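Local coordinates for protein type ii site-specific deoxyribonuclease (Klebsiella pneumoniae, PDB 6EKR) that probably cleaves double-stranded DNA at a specific recognition sequence, as a type IIP restriction endonuclease of the PD-(D/E)xK nuclease family, at residues I203-D214 with I250-L260; S129-E138 with P173-V181. The protein carries 2 engineered substitutions. All coordinates share one frame; numbering follows the deposited sequence.

Contact 1: residues I203-D214 with I250-L260; sequences IVQPFAQQRILD and IRLYQKYLSSL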
loop_
_atom_site.group_PDB
_atom_site.type_symbol
_atom_site.label_atom_id
_atom_site.label_comp_id
_atom_site.label_asym_id
_atom_site.label_seq_id
_atom_site.Cartn_x
_atom_site.Cartn_y
_atom_site.Cartn_z
ATOM N N ILE A 203 4.429 -2.843 3.932
ATOM C CA ILE A 203 5.098 -3.966 4.590
ATOM C C ILE A 203 4.839 -5.289 3.861
ATOM O O ILE A 203 5.698 -6.177 3.864
ATOM C CB ILE A 203 4.739 -4.061 6.119
ATOM C CG1 ILE A 203 5.403 -5.273 6.795
ATOM C CG2 ILE A 203 3.231 -4.074 6.346
ATOM C CD1 ILE A 203 6.917 -5.172 6.937
ATOM N N VAL A 204 3.671 -5.409 3.227
ATOM C CA VAL A 204 3.332 -6.595 2.439
ATOM C C VAL A 204 4.218 -6.727 1.198
ATOM O O VAL A 204 4.495 -7.833 0.745
ATOM C CB VAL A 204 1.824 -6.621 2.040
ATOM C CG1 VAL A 204 1.401 -5.310 1.353
ATOM C CG2 VAL A 204 1.490 -7.844 1.172
ATOM N N GLN A 205 4.679 -5.595 0.684
ATOM C CA GLN A 205 5.361 -5.530 -0.604
ATOM C C GLN A 205 6.608 -6.451 -0.751
ATOM O O GLN A 205 6.734 -7.170 -1.752
ATOM C CB GLN A 205 5.661 -4.067 -0.957
ATOM C CG GLN A 205 5.465 -3.721 -2.429
ATOM C CD GLN A 205 3.986 -3.750 -2.881
ATOM O OE1 GLN A 205 3.203 -2.825 -2.597
ATOM N NE2 GLN A 205 3.610 -4.816 -3.603
ATOM N N PRO A 206 7.528 -6.439 0.237
ATOM C CA PRO A 206 8.648 -7.382 0.168
ATOM C C PRO A 206 8.241 -8.853 0.275
ATOM O O PRO A 206 8.892 -9.706 -0.323
ATOM C CB PRO A 206 9.523 -6.993 1.364
ATOM C CG PRO A 206 8.629 -6.250 2.274
ATOM C CD PRO A 206 7.624 -5.564 1.418
ATOM N N PHE A 207 7.186 -9.139 1.034
ATOM C CA PHE A 207 6.709 -10.506 1.211
ATOM C C PHE A 207 6.117 -11.012 -0.086
ATOM O O PHE A 207 6.532 -12.042 -0.584
ATOM C CB PHE A 207 5.684 -10.604 2.353
ATOM C CG PHE A 207 6.285 -10.487 3.730
ATOM C CD1 PHE A 207 6.845 -11.598 4.355
ATOM C CD2 PHE A 207 6.289 -9.264 4.399
ATOM C CE1 PHE A 207 7.410 -11.490 5.633
ATOM C CE2 PHE A 207 6.848 -9.144 5.670
ATOM C CZ PHE A 207 7.408 -10.258 6.292
ATOM N N ALA A 208 5.165 -10.268 -0.639
ATOM C CA ALA A 208 4.556 -10.599 -1.922
ATOM C C ALA A 208 5.602 -10.810 -3.016
ATOM O O ALA A 208 5.519 -11.773 -3.792
ATOM C CB ALA A 208 3.597 -9.528 -2.333
ATOM N N GLN A 209 6.591 -9.922 -3.070
ATOM C CA GLN A 209 7.660 -10.026 -4.058
ATOM C C GLN A 209 8.467 -11.317 -3.896
ATOM O O GLN A 209 8.820 -11.956 -4.890
ATOM C CB GLN A 209 8.569 -8.811 -3.977
ATOM C CG GLN A 209 9.602 -8.751 -5.062
ATOM C CD GLN A 209 10.502 -7.544 -4.934
ATOM O OE1 GLN A 209 10.782 -6.861 -5.926
ATOM N NE2 GLN A 209 10.960 -7.262 -3.709
ATOM N N GLN A 210 8.748 -11.693 -2.647
ATOM C CA GLN A 210 9.500 -12.913 -2.349
ATOM C C GLN A 210 8.751 -14.147 -2.849
ATOM O O GLN A 210 9.328 -15.007 -3.532
ATOM C CB GLN A 210 9.785 -13.015 -0.848
ATOM C CG GLN A 210 10.653 -14.191 -0.413
ATOM C CD GLN A 210 11.860 -14.437 -1.312
ATOM O OE1 GLN A 210 12.020 -15.534 -1.836
ATOM N NE2 GLN A 210 12.706 -13.423 -1.498
ATOM N N ARG A 211 7.462 -14.204 -2.513
ATOM C CA ARG A 211 6.548 -15.217 -3.005
ATOM C C ARG A 211 6.619 -15.342 -4.524
ATOM O O ARG A 211 6.819 -16.441 -5.056
ATOM C CB ARG A 211 5.126 -14.874 -2.575
ATOM C CG ARG A 211 4.032 -15.647 -3.289
ATOM C CD ARG A 211 3.936 -17.074 -2.807
ATOM N NE ARG A 211 4.961 -17.911 -3.416
ATOM C CZ ARG A 211 5.034 -19.233 -3.286
ATOM N NH1 ARG A 211 4.117 -19.879 -2.566
ATOM N NH2 ARG A 211 6.017 -19.906 -3.886
ATOM N N ILE A 212 6.471 -14.213 -5.216
ATOM C CA ILE A 212 6.466 -14.200 -6.675
ATOM C C ILE A 212 7.773 -14.746 -7.241
ATOM O O ILE A 212 7.749 -15.559 -8.157
ATOM C CB ILE A 212 6.121 -12.800 -7.238
ATOM C CG1 ILE A 212 4.631 -12.514 -7.032
ATOM C CG2 ILE A 212 6.474 -12.692 -8.728
ATOM C CD1 ILE A 212 4.305 -11.047 -6.857
ATOM N N LEU A 213 8.903 -14.334 -6.673
ATOM C CA LEU A 213 10.211 -14.815 -7.132
ATOM C C LEU A 213 10.427 -16.311 -6.881
ATOM O O LEU A 213 11.093 -16.988 -7.668
ATOM C CB LEU A 213 11.337 -14.017 -6.487
ATOM C CG LEU A 213 11.413 -12.525 -6.757
ATOM C CD1 LEU A 213 12.172 -11.878 -5.619
ATOM C CD2 LEU A 213 12.075 -12.240 -8.076
ATOM N N ASP A 214 9.880 -16.811 -5.775
ATOM C CA ASP A 214 9.951 -18.238 -5.451
ATOM C C ASP A 214 9.136 -19.053 -6.458
ATOM O O ASP A 214 9.557 -20.132 -6.891
ATOM C CB ASP A 214 9.436 -18.527 -4.025
ATOM C CG ASP A 214 10.348 -17.981 -2.928
ATOM O OD1 ASP A 214 11.592 -18.011 -3.080
ATOM O OD2 ASP A 214 9.807 -17.532 -1.891
ATOM N N ILE A 250 3.029 -9.422 10.369
ATOM C CA ILE A 250 4.326 -9.908 9.921
ATOM C C ILE A 250 4.441 -11.406 10.150
ATOM O O ILE A 250 5.056 -12.113 9.356
ATOM C CB ILE A 250 5.484 -9.146 10.596
ATOM C CG1 ILE A 250 5.357 -7.653 10.302
ATOM C CG2 ILE A 250 6.817 -9.627 10.073
ATOM C CD1 ILE A 250 6.270 -6.790 11.120
ATOM N N ARG A 251 3.832 -11.886 11.227
ATOM C CA ARG A 251 3.808 -13.317 11.505
ATOM C C ARG A 251 2.973 -14.066 10.466
ATOM O O ARG A 251 3.435 -15.045 9.879
ATOM C CB ARG A 251 3.281 -13.587 12.909
ATOM C CG ARG A 251 4.184 -13.111 14.041
ATOM C CD ARG A 251 3.481 -13.284 15.374
ATOM N NE ARG A 251 2.876 -14.608 15.477
ATOM C CZ ARG A 251 2.050 -14.992 16.445
ATOM N NH1 ARG A 251 1.727 -14.152 17.421
ATOM N NH2 ARG A 251 1.552 -16.224 16.439
ATOM N N LEU A 252 1.751 -13.593 10.226
ATOM C CA LEU A 252 0.946 -14.108 9.125
ATOM C C LEU A 252 1.740 -14.089 7.827
ATOM O O LEU A 252 1.744 -15.072 7.082
ATOM C CB LEU A 252 -0.345 -13.310 8.960
ATOM C CG LEU A 252 -1.600 -13.782 9.702
ATOM C CD1 LEU A 252 -1.456 -13.660 11.220
ATOM C CD2 LEU A 252 -2.819 -12.991 9.240
ATOM N N TYR A 253 2.433 -12.987 7.566
ATOM C CA TYR A 253 3.213 -12.880 6.351
ATOM C C TYR A 253 4.370 -13.876 6.291
ATOM O O TYR A 253 4.514 -14.576 5.297
ATOM C CB TYR A 253 3.683 -11.443 6.119
ATOM C CG TYR A 253 2.586 -10.468 5.690
ATOM C CD1 TYR A 253 1.298 -10.905 5.373
ATOM C CD2 TYR A 253 2.856 -9.105 5.580
ATOM C CE1 TYR A 253 0.314 -10.009 4.986
ATOM C CE2 TYR A 253 1.882 -8.204 5.184
ATOM C CZ TYR A 253 0.616 -8.657 4.888
ATOM O OH TYR A 253 -0.339 -7.741 4.497
ATOM N N GLN A 254 5.167 -13.961 7.357
ATOM C CA GLN A 254 6.271 -14.934 7.433
ATOM C C GLN A 254 5.830 -16.377 7.265
ATOM O O GLN A 254 6.497 -17.170 6.588
ATOM C CB GLN A 254 7.014 -14.840 8.762
ATOM C CG GLN A 254 8.262 -14.016 8.725
ATOM C CD GLN A 254 9.259 -14.531 7.733
ATOM O OE1 GLN A 254 9.281 -14.097 6.586
ATOM N NE2 GLN A 254 10.086 -15.460 8.158
ATOM N N LYS A 255 4.718 -16.718 7.906
ATOM C CA LYS A 255 4.278 -18.092 7.948
ATOM C C LYS A 255 3.536 -18.480 6.681
ATOM O O LYS A 255 3.874 -19.480 6.058
ATOM C CB LYS A 255 3.420 -18.347 9.185
ATOM C CG LYS A 255 3.152 -19.823 9.426
ATOM C CD LYS A 255 2.810 -20.116 10.891
ATOM C CE LYS A 255 2.871 -21.620 11.174
ATOM N NZ LYS A 255 2.529 -21.932 12.589
ATOM N N TYR A 256 2.550 -17.683 6.284
ATOM C CA TYR A 256 1.624 -18.111 5.246
ATOM C C TYR A 256 1.798 -17.425 3.882
ATOM O O TYR A 256 1.343 -17.949 2.868
ATOM C CB TYR A 256 0.181 -18.011 5.754
ATOM C CG TYR A 256 -0.022 -18.608 7.138
ATOM C CD1 TYR A 256 -0.056 -19.998 7.338
ATOM C CD2 TYR A 256 -0.175 -17.786 8.249
ATOM C CE1 TYR A 256 -0.237 -20.548 8.619
ATOM C CE2 TYR A 256 -0.355 -18.313 9.528
ATOM C CZ TYR A 256 -0.386 -19.692 9.716
ATOM O OH TYR A 256 -0.562 -20.185 11.005
ATOM N N LEU A 257 2.460 -16.271 3.841
ATOM C CA LEU A 257 2.686 -15.589 2.564
ATOM C C LEU A 257 4.050 -15.898 1.957
ATOM O O LEU A 257 4.140 -16.301 0.790
ATOM C CB LEU A 257 2.493 -14.076 2.692
ATOM C CG LEU A 257 2.704 -13.199 1.449
ATOM C CD1 LEU A 257 1.784 -13.606 0.313
ATOM C CD2 LEU A 257 2.476 -11.748 1.801
ATOM N N SER A 258 5.109 -15.701 2.740
ATOM C CA SER A 258 6.467 -15.904 2.260
ATOM C C SER A 258 7.469 -15.736 3.388
ATOM O O SER A 258 7.168 -15.109 4.397
ATOM C CB SER A 258 6.783 -14.898 1.157
ATOM O OG SER A 258 7.783 -15.404 0.289
ATOM N N SER A 259 8.670 -16.272 3.213
ATOM C CA SER A 259 9.703 -16.120 4.223
ATOM C C SER A 259 10.837 -15.201 3.770
ATOM O O SER A 259 11.414 -15.391 2.704
ATOM C CB SER A 259 10.246 -17.484 4.633
ATOM O OG SER A 259 10.526 -18.242 3.476
ATOM N N LEU A 260 11.135 -14.196 4.590
ATOM C CA LEU A 260 12.296 -13.331 4.383
ATOM C C LEU A 260 13.408 -13.742 5.335
ATOM O O LEU A 260 13.147 -14.259 6.430
ATOM C CB LEU A 260 11.956 -11.855 4.610
ATOM C CG LEU A 260 10.707 -11.253 3.978
ATOM C CD1 LEU A 260 10.660 -9.790 4.321
ATOM C CD2 LEU A 260 10.666 -11.462 2.471
#
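Phe207 carries this contact, its ring set between Tyr253 and Leu260 where two helices of consecutive beta-alpha-beta crossovers lie side by side. Helices 204-214 and 250-257 run parallel, 1° apart, with their axes 10.3 Å from each other. The ring is a knob in a hole formed by Ile250, Tyr253, Gln254 and Leu257. Over the centre of one face stands Tyr253 CB, 3.5 Å from the Phe207 centroid in a CH-pi contact. Leu260 CD1 makes another on the opposite face, 3.9 Å from the same centroid and shifted toward the rim. A broad aromatic side chain suits this place because both its faces are used. Its CG lies beside the backbone N, anti to the carbonyl carbon (chi1 -73°), which carries CZ to Ile250 CG2. The Tyr253 ring meets Phe207 obliquely, with planes at 53°, and continues to Val204, whose CB is 3.5 Å from Tyr253 CE2. Leu257 CD2 reaches Phe207 CB at 3.5 Å. Beyond the helix end, the small side chain of Ser258 lets the chain pass close to the other helix: Ser258 CA is 5.3 Å from Arg211 CA. The second subunit packs on the same pair, its Arg211 touching Leu257 and its Tyr253 touching Ile212. Gln254, which touches the edge of the Phe207 ring through OE1, is in turn held by NE2 bonding to Ile280 O. That OE1 accepts a hydrogen bond from Leu260 N at 2.7 Å, in its carbonyl plane and on a lone pair.

Contact 2: residues S129-E138 with P173-V181; sequences SRKTPGTFFE and PSSVSTDIV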
loop_
_atom_site.group_PDB
_atom_site.type_symbol
_atom_site.label_atom_id
_atom_site.label_comp_id
_atom_site.label_asym_id
_atom_site.label_seq_id
_atom_site.Cartn_x
_atom_site.Cartn_y
_atom_site.Cartn_z
ATOM N N SER A 129 11.581 15.625 -4.348
ATOM C CA SER A 129 10.508 14.685 -4.671
ATOM C C SER A 129 9.695 14.180 -3.473
ATOM O O SER A 129 8.690 13.483 -3.674
ATOM C CB SER A 129 11.071 13.492 -5.453
ATOM O OG SER A 129 11.271 13.813 -6.822
ATOM N N ARG A 130 10.126 14.511 -2.245
ATOM C CA ARG A 130 9.481 14.003 -1.020
ATOM C C ARG A 130 9.657 12.486 -0.884
ATOM O O ARG A 130 9.347 11.889 0.150
ATOM C CB ARG A 130 7.962 14.165 -1.162
ATOM C CG ARG A 130 7.050 13.952 0.051
ATOM C CD ARG A 130 5.610 14.447 -0.294
ATOM N NE ARG A 130 5.289 14.315 -1.729
ATOM C CZ ARG A 130 5.363 15.299 -2.635
ATOM N NH1 ARG A 130 5.730 16.525 -2.278
ATOM N NH2 ARG A 130 5.067 15.058 -3.909
ATOM N N LYS A 131 10.237 11.894 -1.924
ATOM C CA LYS A 131 10.675 10.506 -1.896
ATOM C C LYS A 131 12.201 10.440 -2.011
ATOM O O LYS A 131 12.786 9.357 -2.032
ATOM C CB LYS A 131 10.025 9.713 -3.030
ATOM C CG LYS A 131 10.363 10.226 -4.420
ATOM C CD LYS A 131 9.689 9.391 -5.496
ATOM C CE LYS A 131 10.034 9.899 -6.887
ATOM N NZ LYS A 131 9.603 11.310 -7.086
ATOM N N THR A 132 12.836 11.608 -2.085
ATOM C CA THR A 132 14.295 11.707 -2.202
ATOM C C THR A 132 15.128 11.113 -1.046
ATOM O O THR A 132 16.201 10.571 -1.303
ATOM C CB THR A 132 14.733 13.160 -2.480
ATOM O OG1 THR A 132 13.750 13.808 -3.297
ATOM C CG2 THR A 132 16.082 13.196 -3.192
ATOM N N PRO A 133 14.671 11.239 0.224
ATOM C CA PRO A 133 15.386 10.529 1.289
ATOM C C PRO A 133 15.381 9.013 1.089
ATOM O O PRO A 133 16.397 8.354 1.323
ATOM C CB PRO A 133 14.607 10.907 2.556
ATOM C CG PRO A 133 13.947 12.179 2.223
ATOM C CD PRO A 133 13.563 12.037 0.780
ATOM N N GLY A 134 14.253 8.466 0.653
ATOM C CA GLY A 134 14.196 7.067 0.283
ATOM C C GLY A 134 15.201 6.790 -0.817
ATOM O O GLY A 134 15.911 5.782 -0.777
ATOM N N THR A 135 15.269 7.696 -1.792
ATOM C CA THR A 135 16.195 7.551 -2.911
ATOM C C THR A 135 17.640 7.575 -2.428
ATOM O O THR A 135 18.470 6.778 -2.890
ATOM C CB THR A 135 16.000 8.627 -3.998
ATOM O OG1 THR A 135 14.607 8.875 -4.197
ATOM C CG2 THR A 135 16.602 8.154 -5.313
ATOM N N PHE A 136 17.942 8.481 -1.502
ATOM C CA PHE A 136 19.289 8.547 -0.982
ATOM C C PHE A 136 19.647 7.277 -0.189
ATOM O O PHE A 136 20.741 6.726 -0.358
ATOM C CB PHE A 136 19.548 9.833 -0.189
ATOM C CG PHE A 136 20.946 9.930 0.323
ATOM C CD1 PHE A 136 21.975 10.333 -0.517
ATOM C CD2 PHE A 136 21.249 9.548 1.626
ATOM C CE1 PHE A 136 23.283 10.387 -0.064
ATOM C CE2 PHE A 136 22.543 9.605 2.095
ATOM C CZ PHE A 136 23.567 10.027 1.244
ATOM N N PHE A 137 18.719 6.801 0.641
ATOM C CA PHE A 137 18.907 5.548 1.360
ATOM C C PHE A 137 19.380 4.418 0.436
ATOM O O PHE A 137 20.388 3.787 0.720
ATOM C CB PHE A 137 17.642 5.169 2.142
ATOM C CG PHE A 137 17.800 3.965 3.069
ATOM C CD1 PHE A 137 19.048 3.564 3.546
ATOM C CD2 PHE A 137 16.678 3.253 3.480
ATOM C CE1 PHE A 137 19.178 2.468 4.388
ATOM C CE2 PHE A 137 16.796 2.153 4.332
ATOM C CZ PHE A 137 18.050 1.763 4.790
ATOM N N GLU A 138 18.684 4.178 -0.671
ATOM C CA GLU A 138 19.123 3.162 -1.626
ATOM C C GLU A 138 20.543 3.423 -2.162
ATOM O O GLU A 138 21.408 2.541 -2.117
ATOM C CB GLU A 138 18.146 3.050 -2.792
ATOM C CG GLU A 138 18.689 2.191 -3.924
ATOM C CD GLU A 138 17.751 2.049 -5.092
ATOM O OE1 GLU A 138 17.148 3.058 -5.500
ATOM O OE2 GLU A 138 17.632 0.920 -5.616
ATOM N N PRO A 173 3.627 8.687 -7.871
ATOM C CA PRO A 173 4.938 9.329 -8.103
ATOM C C PRO A 173 5.726 9.682 -6.826
ATOM O O PRO A 173 6.932 9.905 -6.910
ATOM C CB PRO A 173 4.574 10.611 -8.874
ATOM C CG PRO A 173 3.274 10.300 -9.543
ATOM C CD PRO A 173 2.541 9.381 -8.600
ATOM N N SER A 174 5.054 9.734 -5.672
ATOM C CA SER A 174 5.706 10.042 -4.383
ATOM C C SER A 174 6.138 8.792 -3.603
ATOM O O SER A 174 6.997 8.867 -2.724
ATOM C CB SER A 174 4.802 10.917 -3.502
ATOM O OG SER A 174 4.672 12.228 -4.024
ATOM N N SER A 175 5.522 7.655 -3.919
ATOM C CA SER A 175 5.891 6.373 -3.314
ATOM C C SER A 175 6.471 5.427 -4.385
ATOM O O SER A 175 5.728 4.770 -5.129
ATOM C CB SER A 175 4.694 5.748 -2.576
ATOM O OG SER A 175 5.106 4.716 -1.688
ATOM N N VAL A 176 7.804 5.381 -4.455
ATOM C CA VAL A 176 8.523 4.610 -5.477
ATOM C C VAL A 176 9.399 3.497 -4.882
ATOM O O VAL A 176 10.035 3.669 -3.834
ATOM C CB VAL A 176 9.386 5.529 -6.383
ATOM C CG1 VAL A 176 10.618 6.067 -5.612
ATOM C CG2 VAL A 176 9.791 4.800 -7.689
ATOM N N SER A 177 9.443 2.365 -5.577
ATOM C CA SER A 177 10.119 1.187 -5.063
ATOM C C SER A 177 11.641 1.205 -5.286
ATOM O O SER A 177 12.131 1.327 -6.420
ATOM C CB SER A 177 9.477 -0.071 -5.630
ATOM O OG SER A 177 9.962 -1.210 -4.951
ATOM N N THR A 178 12.376 1.091 -4.184
ATOM C CA THR A 178 13.836 1.039 -4.204
ATOM C C THR A 178 14.287 -0.311 -3.651
ATOM O O THR A 178 14.281 -0.519 -2.433
ATOM C CB THR A 178 14.476 2.192 -3.364
ATOM O OG1 THR A 178 14.071 2.080 -1.990
ATOM C CG2 THR A 178 14.068 3.569 -3.901
ATOM N N ASP A 179 14.640 -1.227 -4.552
ATOM C CA ASP A 179 15.119 -2.557 -4.187
ATOM C C ASP A 179 16.483 -2.758 -4.798
ATOM O O ASP A 179 16.680 -2.374 -5.938
ATOM C CB ASP A 179 14.186 -3.634 -4.736
ATOM C CG ASP A 179 12.850 -3.696 -4.011
ATOM O OD1 ASP A 179 12.656 -2.985 -2.999
ATOM O OD2 ASP A 179 11.986 -4.481 -4.462
ATOM N N ILE A 180 17.418 -3.352 -4.056
ATOM C CA ILE A 180 18.760 -3.657 -4.587
ATOM C C ILE A 180 18.917 -5.149 -4.820
ATOM O O ILE A 180 18.633 -5.949 -3.944
ATOM C CB ILE A 180 19.911 -3.146 -3.675
ATOM C CG1 ILE A 180 20.023 -1.621 -3.755
ATOM C CG2 ILE A 180 21.242 -3.773 -4.080
ATOM C CD1 ILE A 180 20.921 -0.983 -2.715
ATOM N N VAL A 181 19.362 -5.515 -6.011
ATOM C CA VAL A 181 19.642 -6.903 -6.329
ATOM C C VAL A 181 21.150 -7.097 -6.439
ATOM O O VAL A 181 21.818 -6.428 -7.227
ATOM C CB VAL A 181 18.936 -7.355 -7.644
ATOM C CG1 VAL A 181 19.129 -8.844 -7.887
ATOM C CG2 VAL A 181 17.458 -7.020 -7.602
#
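Arg130 and Lys131 meet the loop at Ser174 from just before helix 132-138, and Glu138 meets the same chain farther on, where it becomes the edge strand of the mixed sheet in this alpha/beta nuclease. The Arg130 guanidinium approaches side-on and grips one atom with two nitrogens: NH2 lies 2.9 Å and NE 3.2 Å from Ser174 OG, which sits almost in the guanidinium plane. Arginine suits the spot because its neighbouring N-H groups can converge on a single hydroxyl. On the loop side, Asp172 OD1 accepts a hydrogen bond from Ser174 N and so steadies the turn.

Lys131 starts with CG between its backbone N and carbonyl carbon (chi1 61°), then runs extended until a turn at chi4 (-60°) swings the amine round. Its NZ makes a weak hydrogen bond of 3.0 Å to Pro173 O. The methylenes work too: CD packs on Val176 CG1 at 3.5 Å, a greasy stem under a polar head.

Glu138 leaves with CG anti to the backbone N (chi1 170°) and stays extended at chi2, running obliquely past the side chains of Thr178 and Ile180. Its OE1 comes 3.5 Å from Thr178 CG2, while its CG meets Ile180 CG1 at 4.0 Å. Glutamate suits the place through its long aliphatic stem, which can pack on the Thr178 methyl and the Ile180 branch. Tyr15 of helix 3-16 touches both Glu138 and Ile180. The other carboxylate oxygen, OE2, faces Asp179 O, an acceptor like itself. Two N-H bonds of Arg130 and a weak one from Lys131 tie the loop, so that end depends on bond direction, whereas the fit of Glu138 against Thr178 and Ile180 depends on shape.

How the contacts relate
Contact 2 closes before contact 1 opens along the chain, and their centres lie 21 Å apart. Both are built around the same mixed five-stranded sheet. Contact 2 brings helix 132-148 to its edge strand 179-183; contact 1 pairs helices 204-217 and 247-257, which precede the parallel inner strands 222-227 and 262-265. They meet directly where the side chain of Gln209, on helix 204-217, reaches the carboxylate of Asp179 on the edge strand, probably as a hydrogen bond. Contact 1 also lies against the second subunit, whereas no other chain of the assembly touches contact 2. One sheet thus serves both helix 132-148, at its edge strand, and the helix pair that faces the second subunit.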